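Local coordinates for protein UDP-glucose:anthocyanidin 3-O-glucosyltransferase (Clitoria ternatea, PDB 4REL) that belongs to the GT-B fold family of plant glycosyltransferases, with two parallel-sheet domains that face each other across a cleft, at residues His72-Ala75 with Ile79-Leu82; Leu122-Gln125 with Pro130-Ala133; Leu150-Cys155 with Thr195-Gly200; Arg373-Gln376 with Glu380-Val383. All coordinates share one frame; numbering follows the deposited sequence.

How the interactions relate
The four contacts follow one another along the chain without nesting. Interactions 1, 2 and 3 fall in the first half of this GT-B protein and interaction 4 in the second. Interaction 2 packs a helix on a strand of the seven-stranded parallel sheet; interaction 4 does the same at an edge strand, 382-384, of the six-stranded one, their centres about 35 Å apart on opposite sides of the chain's centre. Interactions 1 and 3, with centres about 25 Å apart, each send a leucine to the bound KMP, Leu82 from helix 80-86 and Leu196 from helix 191-197. Two contacts thus tie helices to the sheets, and two border the pocket.

Interaction 1: His72-Ala75 with Ile79-Leu82; sequences HVPA and IEKL. With KMP (3,5,7-trihydroxy-2-(4-hydroxyphenyl)-4H-chromen-4-one), chain B.
Pro74 and Glu80 face each other with their CA atoms 6.5 Å apart, where an irregular stretch, 72-75, runs past the first turn of helix 80-86. The stretch belongs to a surface loop that follows strand 59-64 of the seven-stranded sheet in this GT-B protein. Just before the helix, Asn77 OD1 accepts a hydrogen bond from Ile79 N.

The Glu80 carboxylate does the joining. Its CG stands anti to the backbone N (chi1 178°) and the chain beyond is extended, which carries the two oxygens out to the loop, one for each of two donors. His72 reaches in from the opposite direction, and its NE2 donates to Glu80 OE2 over 2.7 Å, making a His-carboxylate hydrogen bond. The oxygen sits at the edge of the imidazole, almost in the ring plane, and is approached nearly along its C-O bond. The other oxygen, Glu80 OE1, takes the backbone Ala75 N at 2.8 Å, from well above the carboxylate plane. Held at both oxygens by donors from different loop residues, the group has its rotation about CG-CD fixed.

Between these donors Pro74 lies against the carboxylate, with its CB 3.6 Å from Glu80 CD. The extended Lys81 passes the proline ring at about a right angle and lays its CE 3.9 Å from Pro74 CG. One residue on, Leu82 reaches the ligand pocket: touched also by Phe192, it sets its CD1 3.5 Å from C18 of KMP.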
loop_
_atom_site.group_PDB
_atom_site.type_symbol
_atom_site.label_atom_id
_atom_site.label_comp_id
_atom_site.label_asym_id
_atom_site.label_seq_id
_atom_site.Cartn_x
_atom_site.Cartn_y
_atom_site.Cartn_z
ATOM N N HIS A 72 6.978 28.709 -0.165
ATOM C CA HIS A 72 7.596 27.716 0.704
ATOM C C HIS A 72 8.173 26.570 -0.126
ATOM O O HIS A 72 7.584 26.149 -1.133
ATOM C CB HIS A 72 6.616 27.166 1.749
ATOM C CG HIS A 72 7.233 26.155 2.665
ATOM N ND1 HIS A 72 8.400 26.400 3.367
ATOM C CD2 HIS A 72 6.870 24.891 2.980
ATOM C CE1 HIS A 72 8.716 25.335 4.077
ATOM N NE2 HIS A 72 7.805 24.400 3.858
ATOM N N VAL A 73 9.327 26.080 0.305
ATOM C CA VAL A 73 9.991 24.943 -0.319
ATOM C C VAL A 73 10.249 23.874 0.741
ATOM O O VAL A 73 11.189 23.992 1.544
ATOM C CB VAL A 73 11.349 25.376 -0.917
ATOM C CG1 VAL A 73 12.092 24.180 -1.497
ATOM C CG2 VAL A 73 11.144 26.454 -1.962
ATOM N N PRO A 74 9.425 22.815 0.756
ATOM C CA PRO A 74 9.604 21.769 1.767
ATOM C C PRO A 74 10.969 21.101 1.680
ATOM O O PRO A 74 11.563 21.030 0.603
ATOM C CB PRO A 74 8.511 20.754 1.415
ATOM C CG PRO A 74 7.462 21.563 0.748
ATOM C CD PRO A 74 8.220 22.592 -0.064
ATOM N N ALA A 75 11.465 20.631 2.817
ATOM C CA ALA A 75 12.720 19.894 2.861
ATOM C C ALA A 75 12.540 18.544 2.181
ATOM O O ALA A 75 11.411 18.075 1.996
ATOM C CB ALA A 75 13.173 19.708 4.299
ATOM N N ILE A 79 7.983 13.315 5.296
ATOM C CA ILE A 79 6.905 13.599 6.234
ATOM C C ILE A 79 6.388 15.032 6.123
ATOM O O ILE A 79 5.216 15.298 6.410
ATOM C CB ILE A 79 7.321 13.303 7.684
ATOM C CG1 ILE A 79 7.856 11.871 7.793
ATOM C CG2 ILE A 79 6.141 13.445 8.631
ATOM C CD1 ILE A 79 6.856 10.826 7.325
ATOM N N GLU A 80 7.252 15.956 5.713
ATOM C CA GLU A 80 6.873 17.374 5.718
ATOM C C GLU A 80 5.588 17.682 4.954
ATOM O O GLU A 80 4.684 18.329 5.492
ATOM C CB GLU A 80 7.994 18.277 5.202
ATOM C CG GLU A 80 7.542 19.733 5.170
ATOM C CD GLU A 80 8.674 20.722 5.033
ATOM O OE1 GLU A 80 9.848 20.305 5.077
ATOM O OE2 GLU A 80 8.377 21.924 4.870
ATOM N N LYS A 81 5.490 17.221 3.709
ATOM C CA LYS A 81 4.293 17.522 2.926
ATOM C C LYS A 81 3.046 16.883 3.519
ATOM O O LYS A 81 1.940 17.428 3.378
ATOM C CB LYS A 81 4.466 17.120 1.459
ATOM C CG LYS A 81 5.380 18.072 0.683
ATOM C CD LYS A 81 5.645 17.557 -0.720
ATOM C CE LYS A 81 6.330 18.616 -1.565
ATOM N NZ LYS A 81 6.768 18.060 -2.874
ATOM N N LEU A 82 3.218 15.740 4.179
ATOM C CA LEU A 82 2.101 15.086 4.868
ATOM C C LEU A 82 1.608 15.968 6.014
ATOM O O LEU A 82 0.406 16.199 6.155
ATOM C CB LEU A 82 2.482 13.707 5.422
ATOM C CG LEU A 82 3.291 12.705 4.600
ATOM C CD1 LEU A 82 3.334 11.356 5.307
ATOM C CD2 LEU A 82 2.761 12.544 3.207
HETATM C C1 KMP B . 2.715 3.581 9.325
HETATM C C2 KMP B . 2.072 3.332 8.125
HETATM C C3 KMP B . 2.313 4.243 6.985
HETATM C C4 KMP B . 3.234 5.385 7.155
HETATM C C5 KMP B . 3.828 5.555 8.400
HETATM C C6 KMP B . 3.573 4.672 9.453
HETATM C C9 KMP B . 1.655 4.024 5.676
HETATM C C10 KMP B . 1.952 4.986 4.590
HETATM C C11 KMP B . 2.897 6.116 4.868
HETATM C C14 KMP B . 3.256 7.130 3.828
HETATM C C15 KMP B . 2.545 7.257 2.636
HETATM C C16 KMP B . 2.909 8.208 1.696
HETATM C C17 KMP B . 3.992 9.040 1.936
HETATM C C18 KMP B . 4.705 8.923 3.122
HETATM C C19 KMP B . 4.335 7.973 4.064
HETATM O O12 KMP B . 3.480 6.249 6.114
HETATM O O13 KMP B . 0.874 3.057 5.508
HETATM O O24 KMP B . 4.348 9.970 1.006
HETATM O O27 KMP B . 1.360 4.791 3.379
HETATM O O29 KMP B . 4.184 4.889 10.651
HETATM O O30 KMP B . 1.229 2.273 7.978
#

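Interaction 2: Leu122-Gln125 with Pro130-Ala133; sequences LVAQ and PWIA
Ala124 and Trp131 make most of this small contact, with Pro130 brushing its margin. The CA atoms of Ala124 and Trp131 lie 5.8 Å apart, and the alanine methyl points at the strand. Ala124 CB meets Trp131 CB at 3.8 Å, and this apolar touch is the centre of the packing.

The methyl then lies by the five-membered part of the indole, coming to 3.9 Å from Trp131 CD1 at an oblique angle. Trp131 holds its CG anti to the backbone N (chi1 -171°), which takes the indole along the helix from the alanine instead of straight at it. There the ring nitrogen finds a polar partner, since Trp131 NE1 is hydrogen-bonded to Ser120 OG near the start of the same helix. Pro130 joins through its backbone, its carbonyl O standing 4.3 Å from Ala124 CB.

The setting is a beta-alpha-beta crossover of the Rossmann-like kind found in GT-B domains: strand 110-114, helix 119-127, strand 131-135, the two strands being parallel neighbours in the seven-stranded sheet. Ile111 and Ala113 of strand 110-114 touch Trp131 as well, and Val123 packs between that strand and helix 89-104. Ile132 touches Leu439 and Val442 of the C-terminal helix 431-445.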
loop_
_atom_site.group_PDB
_atom_site.type_symbol
_atom_site.label_atom_id
_atom_site.label_comp_id
_atom_site.label_asym_id
_atom_site.label_seq_id
_atom_site.Cartn_x
_atom_site.Cartn_y
_atom_site.Cartn_z
ATOM N N LEU A 122 -14.572 14.600 11.322
ATOM C CA LEU A 122 -15.195 15.796 11.883
ATOM C C LEU A 122 -16.153 16.399 10.870
ATOM O O LEU A 122 -17.245 16.871 11.228
ATOM C CB LEU A 122 -14.141 16.838 12.257
ATOM C CG LEU A 122 -13.140 16.492 13.346
ATOM C CD1 LEU A 122 -12.143 17.639 13.513
ATOM C CD2 LEU A 122 -13.870 16.201 14.648
ATOM N N VAL A 123 -15.745 16.373 9.601
ATOM C CA VAL A 123 -16.572 16.902 8.516
ATOM C C VAL A 123 -17.854 16.080 8.403
ATOM O O VAL A 123 -18.953 16.626 8.283
ATOM C CB VAL A 123 -15.808 16.891 7.170
ATOM C CG1 VAL A 123 -16.730 17.258 6.006
ATOM C CG2 VAL A 123 -14.638 17.862 7.225
ATOM N N ALA A 124 -17.710 14.761 8.448
ATOM C CA ALA A 124 -18.873 13.881 8.355
ATOM C C ALA A 124 -19.811 14.106 9.537
ATOM O O ALA A 124 -21.030 14.125 9.377
ATOM C CB ALA A 124 -18.439 12.425 8.284
ATOM N N GLN A 125 -19.241 14.292 10.725
ATOM C CA GLN A 125 -20.059 14.497 11.914
ATOM C C GLN A 125 -20.823 15.823 11.853
ATOM O O GLN A 125 -21.991 15.897 12.248
ATOM C CB GLN A 125 -19.215 14.362 13.185
ATOM C CG GLN A 125 -18.784 12.920 13.448
ATOM C CD GLN A 125 -17.726 12.814 14.527
ATOM O OE1 GLN A 125 -17.050 13.791 14.846
ATOM N NE2 GLN A 125 -17.569 11.622 15.083
ATOM N N PRO A 130 -22.754 9.339 7.319
ATOM C CA PRO A 130 -21.807 8.273 7.660
ATOM C C PRO A 130 -20.390 8.533 7.155
ATOM O O PRO A 130 -20.190 9.122 6.081
ATOM C CB PRO A 130 -22.397 7.036 6.973
ATOM C CG PRO A 130 -23.407 7.549 5.991
ATOM C CD PRO A 130 -23.911 8.839 6.553
ATOM N N TRP A 131 -19.413 8.085 7.938
ATOM C CA TRP A 131 -18.013 8.188 7.567
ATOM C C TRP A 131 -17.451 6.790 7.353
ATOM O O TRP A 131 -17.460 5.949 8.263
ATOM C CB TRP A 131 -17.221 8.890 8.675
ATOM C CG TRP A 131 -15.800 9.234 8.299
ATOM C CD1 TRP A 131 -15.394 10.126 7.354
ATOM C CD2 TRP A 131 -14.604 8.692 8.883
ATOM N NE1 TRP A 131 -14.015 10.176 7.309
ATOM C CE2 TRP A 131 -13.510 9.307 8.243
ATOM C CE3 TRP A 131 -14.357 7.754 9.899
ATOM C CZ2 TRP A 131 -12.184 9.010 8.572
ATOM C CZ3 TRP A 131 -13.039 7.467 10.229
ATOM C CH2 TRP A 131 -11.971 8.089 9.566
ATOM N N ILE A 132 -16.976 6.540 6.142
ATOM C CA ILE A 132 -16.450 5.234 5.778
ATOM C C ILE A 132 -14.949 5.389 5.600
ATOM O O ILE A 132 -14.496 6.167 4.768
ATOM C CB ILE A 132 -17.085 4.725 4.476
ATOM C CG1 ILE A 132 -18.596 4.542 4.670
ATOM C CG2 ILE A 132 -16.421 3.431 4.029
ATOM C CD1 ILE A 132 -19.350 4.169 3.403
ATOM N N ALA A 133 -14.177 4.668 6.409
ATOM C CA ALA A 133 -12.723 4.786 6.368
ATOM C C ALA A 133 -12.122 3.721 5.452
ATOM O O ALA A 133 -12.511 2.544 5.506
ATOM C CB ALA A 133 -12.126 4.694 7.778
#

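Interaction 3: Leu150-Cys155 with Thr195-Gly200; sequences LIRDKC and TLNSLG. With KMP (3,5,7-trihydroxy-2-(4-hydroxyphenyl)-4H-chromen-4-one), chain B.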
loop_
_atom_site.group_PDB
_atom_site.type_symbol
_atom_site.label_atom_id
_atom_site.label_comp_id
_atom_site.label_asym_id
_atom_site.label_seq_id
_atom_site.Cartn_x
_atom_site.Cartn_y
_atom_site.Cartn_z
ATOM N N LEU A 150 0.467 -0.677 25.155
ATOM C CA LEU A 150 1.117 -1.979 25.338
ATOM C C LEU A 150 2.348 -2.083 24.454
ATOM O O LEU A 150 3.396 -2.586 24.872
ATOM C CB LEU A 150 0.164 -3.130 25.005
ATOM C CG LEU A 150 -0.994 -3.387 25.961
ATOM C CD1 LEU A 150 -1.792 -4.612 25.507
ATOM C CD2 LEU A 150 -0.481 -3.557 27.391
ATOM N N ILE A 151 2.210 -1.609 23.221
ATOM C CA ILE A 151 3.301 -1.682 22.263
ATOM C C ILE A 151 4.481 -0.813 22.712
ATOM O O ILE A 151 5.626 -1.273 22.705
ATOM C CB ILE A 151 2.803 -1.329 20.845
ATOM C CG1 ILE A 151 1.995 -2.507 20.295
ATOM C CG2 ILE A 151 3.973 -1.005 19.929
ATOM C CD1 ILE A 151 1.102 -2.172 19.099
ATOM N N ARG A 152 4.206 0.419 23.132
ATOM C CA ARG A 152 5.274 1.302 23.597
ATOM C C ARG A 152 5.965 0.721 24.814
ATOM O O ARG A 152 7.195 0.777 24.929
ATOM C CB ARG A 152 4.738 2.693 23.924
ATOM C CG ARG A 152 4.273 3.440 22.687
ATOM C CD ARG A 152 3.869 4.855 23.008
ATOM N NE ARG A 152 3.636 5.628 21.788
ATOM C CZ ARG A 152 3.066 6.827 21.774
ATOM N NH1 ARG A 152 2.660 7.379 22.908
ATOM N NH2 ARG A 152 2.892 7.468 20.627
ATOM N N ASP A 153 5.179 0.166 25.730
ATOM C CA ASP A 153 5.756 -0.417 26.935
ATOM C C ASP A 153 6.661 -1.599 26.594
ATOM O O ASP A 153 7.787 -1.695 27.093
ATOM C CB ASP A 153 4.664 -0.838 27.920
ATOM C CG ASP A 153 5.201 -1.016 29.331
ATOM O OD1 ASP A 153 6.100 -0.238 29.720
ATOM O OD2 ASP A 153 4.736 -1.932 30.044
ATOM N N LYS A 154 6.177 -2.493 25.736
ATOM C CA LYS A 154 6.967 -3.651 25.334
ATOM C C LYS A 154 8.218 -3.241 24.543
ATOM O O LYS A 154 9.302 -3.771 24.773
ATOM C CB LYS A 154 6.113 -4.647 24.533
ATOM C CG LYS A 154 6.843 -5.947 24.188
ATOM C CD LYS A 154 5.874 -7.063 23.821
ATOM C CE LYS A 154 5.530 -7.933 25.018
ATOM N NZ LYS A 154 6.474 -9.082 25.197
ATOM N N CYS A 155 8.076 -2.291 23.624
ATOM C CA CYS A 155 9.229 -1.863 22.827
ATOM C C CYS A 155 10.292 -1.195 23.685
ATOM O O CYS A 155 11.478 -1.240 23.360
ATOM C CB CYS A 155 8.806 -0.942 21.685
ATOM S SG CYS A 155 7.845 -1.793 20.417
ATOM N N THR A 195 -1.547 11.925 14.207
ATOM C CA THR A 195 -2.743 11.545 13.468
ATOM C C THR A 195 -2.886 10.015 13.409
ATOM O O THR A 195 -3.957 9.467 13.700
ATOM C CB THR A 195 -2.709 12.149 12.051
ATOM O OG1 THR A 195 -2.707 13.582 12.149
ATOM C CG2 THR A 195 -3.907 11.715 11.255
ATOM N N LEU A 196 -1.810 9.319 13.051
ATOM C CA LEU A 196 -1.851 7.859 13.040
ATOM C C LEU A 196 -2.158 7.316 14.433
ATOM O O LEU A 196 -2.977 6.409 14.587
ATOM C CB LEU A 196 -0.554 7.261 12.475
ATOM C CG LEU A 196 -0.615 6.954 10.969
ATOM C CD1 LEU A 196 -1.044 8.170 10.147
ATOM C CD2 LEU A 196 0.712 6.432 10.462
ATOM N N ASN A 197 -1.549 7.896 15.461
ATOM C CA ASN A 197 -1.773 7.398 16.811
ATOM C C ASN A 197 -3.187 7.620 17.335
ATOM O O ASN A 197 -3.560 7.052 18.349
ATOM C CB ASN A 197 -0.767 8.007 17.778
ATOM C CG ASN A 197 0.623 7.472 17.561
ATOM O OD1 ASN A 197 1.614 8.132 17.880
ATOM N ND2 ASN A 197 0.707 6.273 16.994
ATOM N N SER A 198 -3.969 8.444 16.645
ATOM C CA SER A 198 -5.355 8.680 17.040
ATOM C C SER A 198 -6.305 7.667 16.408
ATOM O O SER A 198 -7.507 7.690 16.678
ATOM C CB SER A 198 -5.808 10.091 16.644
ATOM O OG SER A 198 -6.066 10.192 15.249
ATOM N N LEU A 199 -5.780 6.781 15.567
ATOM C CA LEU A 199 -6.656 5.875 14.808
ATOM C C LEU A 199 -7.478 4.919 15.686
ATOM O O LEU A 199 -8.578 4.523 15.311
ATOM C CB LEU A 199 -5.857 5.093 13.769
ATOM C CG LEU A 199 -5.446 5.878 12.524
ATOM C CD1 LEU A 199 -4.415 5.069 11.752
ATOM C CD2 LEU A 199 -6.672 6.195 11.646
ATOM N N GLY A 200 -6.943 4.551 16.845
ATOM C CA GLY A 200 -7.661 3.685 17.764
ATOM C C GLY A 200 -8.960 4.308 18.239
ATOM O O GLY A 200 -9.958 3.613 18.462
HETATM C C1 KMP B . 2.715 3.581 9.325
HETATM C C2 KMP B . 2.072 3.332 8.125
HETATM C C3 KMP B . 2.313 4.243 6.985
HETATM C C4 KMP B . 3.234 5.385 7.155
HETATM C C5 KMP B . 3.828 5.555 8.400
HETATM C C6 KMP B . 3.573 4.672 9.453
HETATM C C9 KMP B . 1.655 4.024 5.676
HETATM C C10 KMP B . 1.952 4.986 4.590
HETATM C C11 KMP B . 2.897 6.116 4.868
HETATM C C14 KMP B . 3.256 7.130 3.828
HETATM C C15 KMP B . 2.545 7.257 2.636
HETATM C C16 KMP B . 2.909 8.208 1.696
HETATM C C17 KMP B . 3.992 9.040 1.936
HETATM C C18 KMP B . 4.705 8.923 3.122
HETATM C C19 KMP B . 4.335 7.973 4.064
HETATM O O12 KMP B . 3.480 6.249 6.114
HETATM O O13 KMP B . 0.874 3.057 5.508
HETATM O O24 KMP B . 4.348 9.970 1.006
HETATM O O27 KMP B . 1.360 4.791 3.379
HETATM O O29 KMP B . 4.184 4.889 10.651
HETATM O O30 KMP B . 1.229 2.273 7.978
#
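Two residues before Asn197, which meets Arg152 across the contact, the carbonyl oxygen Thr195 O is gripped twice by one residue. Ser198 OG donates to Thr195 O at 2.7 Å, only 17° from the carbonyl plane, and the backbone Ser198 N adds a bond to the same oxygen at 3.1 Å. The double grip sits where helix 191-197 gives way to helix 199-202, and Leu199 N bonds to Leu196 O in the same bend.

Across the gap the backbones stay far apart, with the CA atoms of Arg152 and Asn197 11.5 Å from each other. Arg152 spans it with a chain extended from CG to NE, which brings its NH2 to 3.1 Å from Asn197 OD1. The oxygen lies at the edge of the guanidinium, near its plane, while the amide plane stands at 84° to it. The angle is too poor for a hydrogen bond, so this is polar proximity. The firmer hold is on NE, which donates to Met182 O, and Met182 also touches Asn197.

In this GT-B protein Leu196, just before the bend, lines the KMP pocket. Leaning on Phe116, it turns inward while Asn197 points to helix 148-157, and two adjacent residues thus serve different sides. Leu196 CD2 comes to 3.5 Å from C6 of KMP and lies 3.7 Å from its C1.

Interaction 4: Arg373-Gln376 with Glu380-Val383; sequences RVIQ and EVGV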
loop_
_atom_site.group_PDB
_atom_site.type_symbol
_atom_site.label_atom_id
_atom_site.label_comp_id
_atom_site.label_asym_id
_atom_site.label_seq_id
_atom_site.Cartn_x
_atom_site.Cartn_y
_atom_site.Cartn_z
ATOM N N ARG A 373 7.267 -9.114 8.183
ATOM C CA ARG A 373 7.062 -10.170 9.177
ATOM C C ARG A 373 5.932 -11.120 8.772
ATOM O O ARG A 373 6.047 -12.336 8.942
ATOM C CB ARG A 373 6.774 -9.578 10.565
ATOM C CG ARG A 373 6.553 -10.639 11.670
ATOM C CD ARG A 373 7.838 -11.430 11.951
ATOM N NE ARG A 373 8.921 -10.514 12.278
ATOM C CZ ARG A 373 10.214 -10.811 12.203
ATOM N NH1 ARG A 373 10.608 -12.024 11.829
ATOM N NH2 ARG A 373 11.115 -9.890 12.505
ATOM N N VAL A 374 4.825 -10.569 8.272
ATOM C CA VAL A 374 3.708 -11.404 7.832
ATOM C C VAL A 374 4.177 -12.311 6.695
ATOM O O VAL A 374 3.916 -13.521 6.679
ATOM C CB VAL A 374 2.488 -10.555 7.399
ATOM C CG1 VAL A 374 1.420 -11.429 6.748
ATOM C CG2 VAL A 374 1.901 -9.812 8.596
ATOM N N ILE A 375 4.917 -11.725 5.764
ATOM C CA ILE A 375 5.424 -12.478 4.622
ATOM C C ILE A 375 6.309 -13.651 5.065
ATOM O O ILE A 375 6.149 -14.782 4.607
ATOM C CB ILE A 375 6.194 -11.546 3.658
ATOM C CG1 ILE A 375 5.200 -10.728 2.831
ATOM C CG2 ILE A 375 7.092 -12.356 2.737
ATOM C CD1 ILE A 375 5.803 -9.479 2.183
ATOM N N GLN A 376 7.246 -13.388 5.966
ATOM C CA GLN A 376 8.175 -14.434 6.373
ATOM C C GLN A 376 7.577 -15.452 7.347
ATOM O O GLN A 376 7.798 -16.655 7.197
ATOM C CB GLN A 376 9.427 -13.839 7.017
ATOM C CG GLN A 376 10.488 -14.898 7.346
ATOM C CD GLN A 376 11.699 -14.323 8.048
ATOM O OE1 GLN A 376 12.657 -13.870 7.407
ATOM N NE2 GLN A 376 11.669 -14.338 9.386
ATOM N N GLU A 380 4.558 -17.298 5.185
ATOM C CA GLU A 380 5.775 -18.018 4.794
ATOM C C GLU A 380 5.978 -18.070 3.273
ATOM O O GLU A 380 6.233 -19.139 2.707
ATOM C CB GLU A 380 5.807 -19.422 5.413
ATOM C CG GLU A 380 5.719 -19.387 6.940
ATOM C CD GLU A 380 5.883 -20.745 7.590
ATOM O OE1 GLU A 380 4.899 -21.239 8.168
ATOM O OE2 GLU A 380 6.991 -21.308 7.531
ATOM N N VAL A 381 5.902 -16.904 2.629
ATOM C CA VAL A 381 6.059 -16.811 1.175
ATOM C C VAL A 381 7.280 -15.971 0.842
ATOM O O VAL A 381 7.408 -15.441 -0.258
ATOM C CB VAL A 381 4.814 -16.227 0.467
ATOM C CG1 VAL A 381 3.638 -17.196 0.548
ATOM C CG2 VAL A 381 4.421 -14.846 1.024
ATOM N N GLY A 382 8.183 -15.861 1.803
ATOM C CA GLY A 382 9.391 -15.091 1.584
ATOM C C GLY A 382 10.265 -15.024 2.813
ATOM O O GLY A 382 9.960 -15.653 3.833
ATOM N N VAL A 383 11.356 -14.267 2.705
ATOM C CA VAL A 383 12.284 -14.072 3.823
ATOM C C VAL A 383 12.610 -12.594 3.962
ATOM O O VAL A 383 12.578 -11.835 2.987
ATOM C CB VAL A 383 13.603 -14.872 3.662
ATOM C CG1 VAL A 383 13.340 -16.374 3.731
ATOM C CG2 VAL A 383 14.303 -14.512 2.367
HETATM O O HOH W 1 9.372 -17.870 5.324
#
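Gln376 starts against Gly382: its CB lies 3.7 Å from Gly382 O, and the CA beside it makes a CA-H...O contact with the same oxygen. Because CG is anti to the backbone N (chi1 -175°) and the chain stays extended, the side chain runs on along the strand. Gln376 CG is 3.6 Å from Gly382 O, and farther out OE1 arrives 3.6 Å from Val383 CA. At this tip OE1 also accepts from Ile384 N, one residue past the segment. Gly382 O has a further partner in a water, which donates to it and to Gln376 O, each at 2.7 Å.

This is the second half of a beta-alpha-beta unit in the six-stranded sheet of the GT-B fold: strand 359-361, helix 368-378, strand 382-384. The chain leaves its helical path at Glu380, which has positive phi, and Val381 N then donates to Ile375 O at 2.9 Å, tying the last turn of the helix to the strand's start. Ile375 CG2 packs 4.0 Å from Val381 CG2 and lies 3.8 Å from Gly382 CA. Gly382 N is buried here without a hydrogen-bonding partner, whereas the Glu380 carboxylate forms a salt bridge with Lys410.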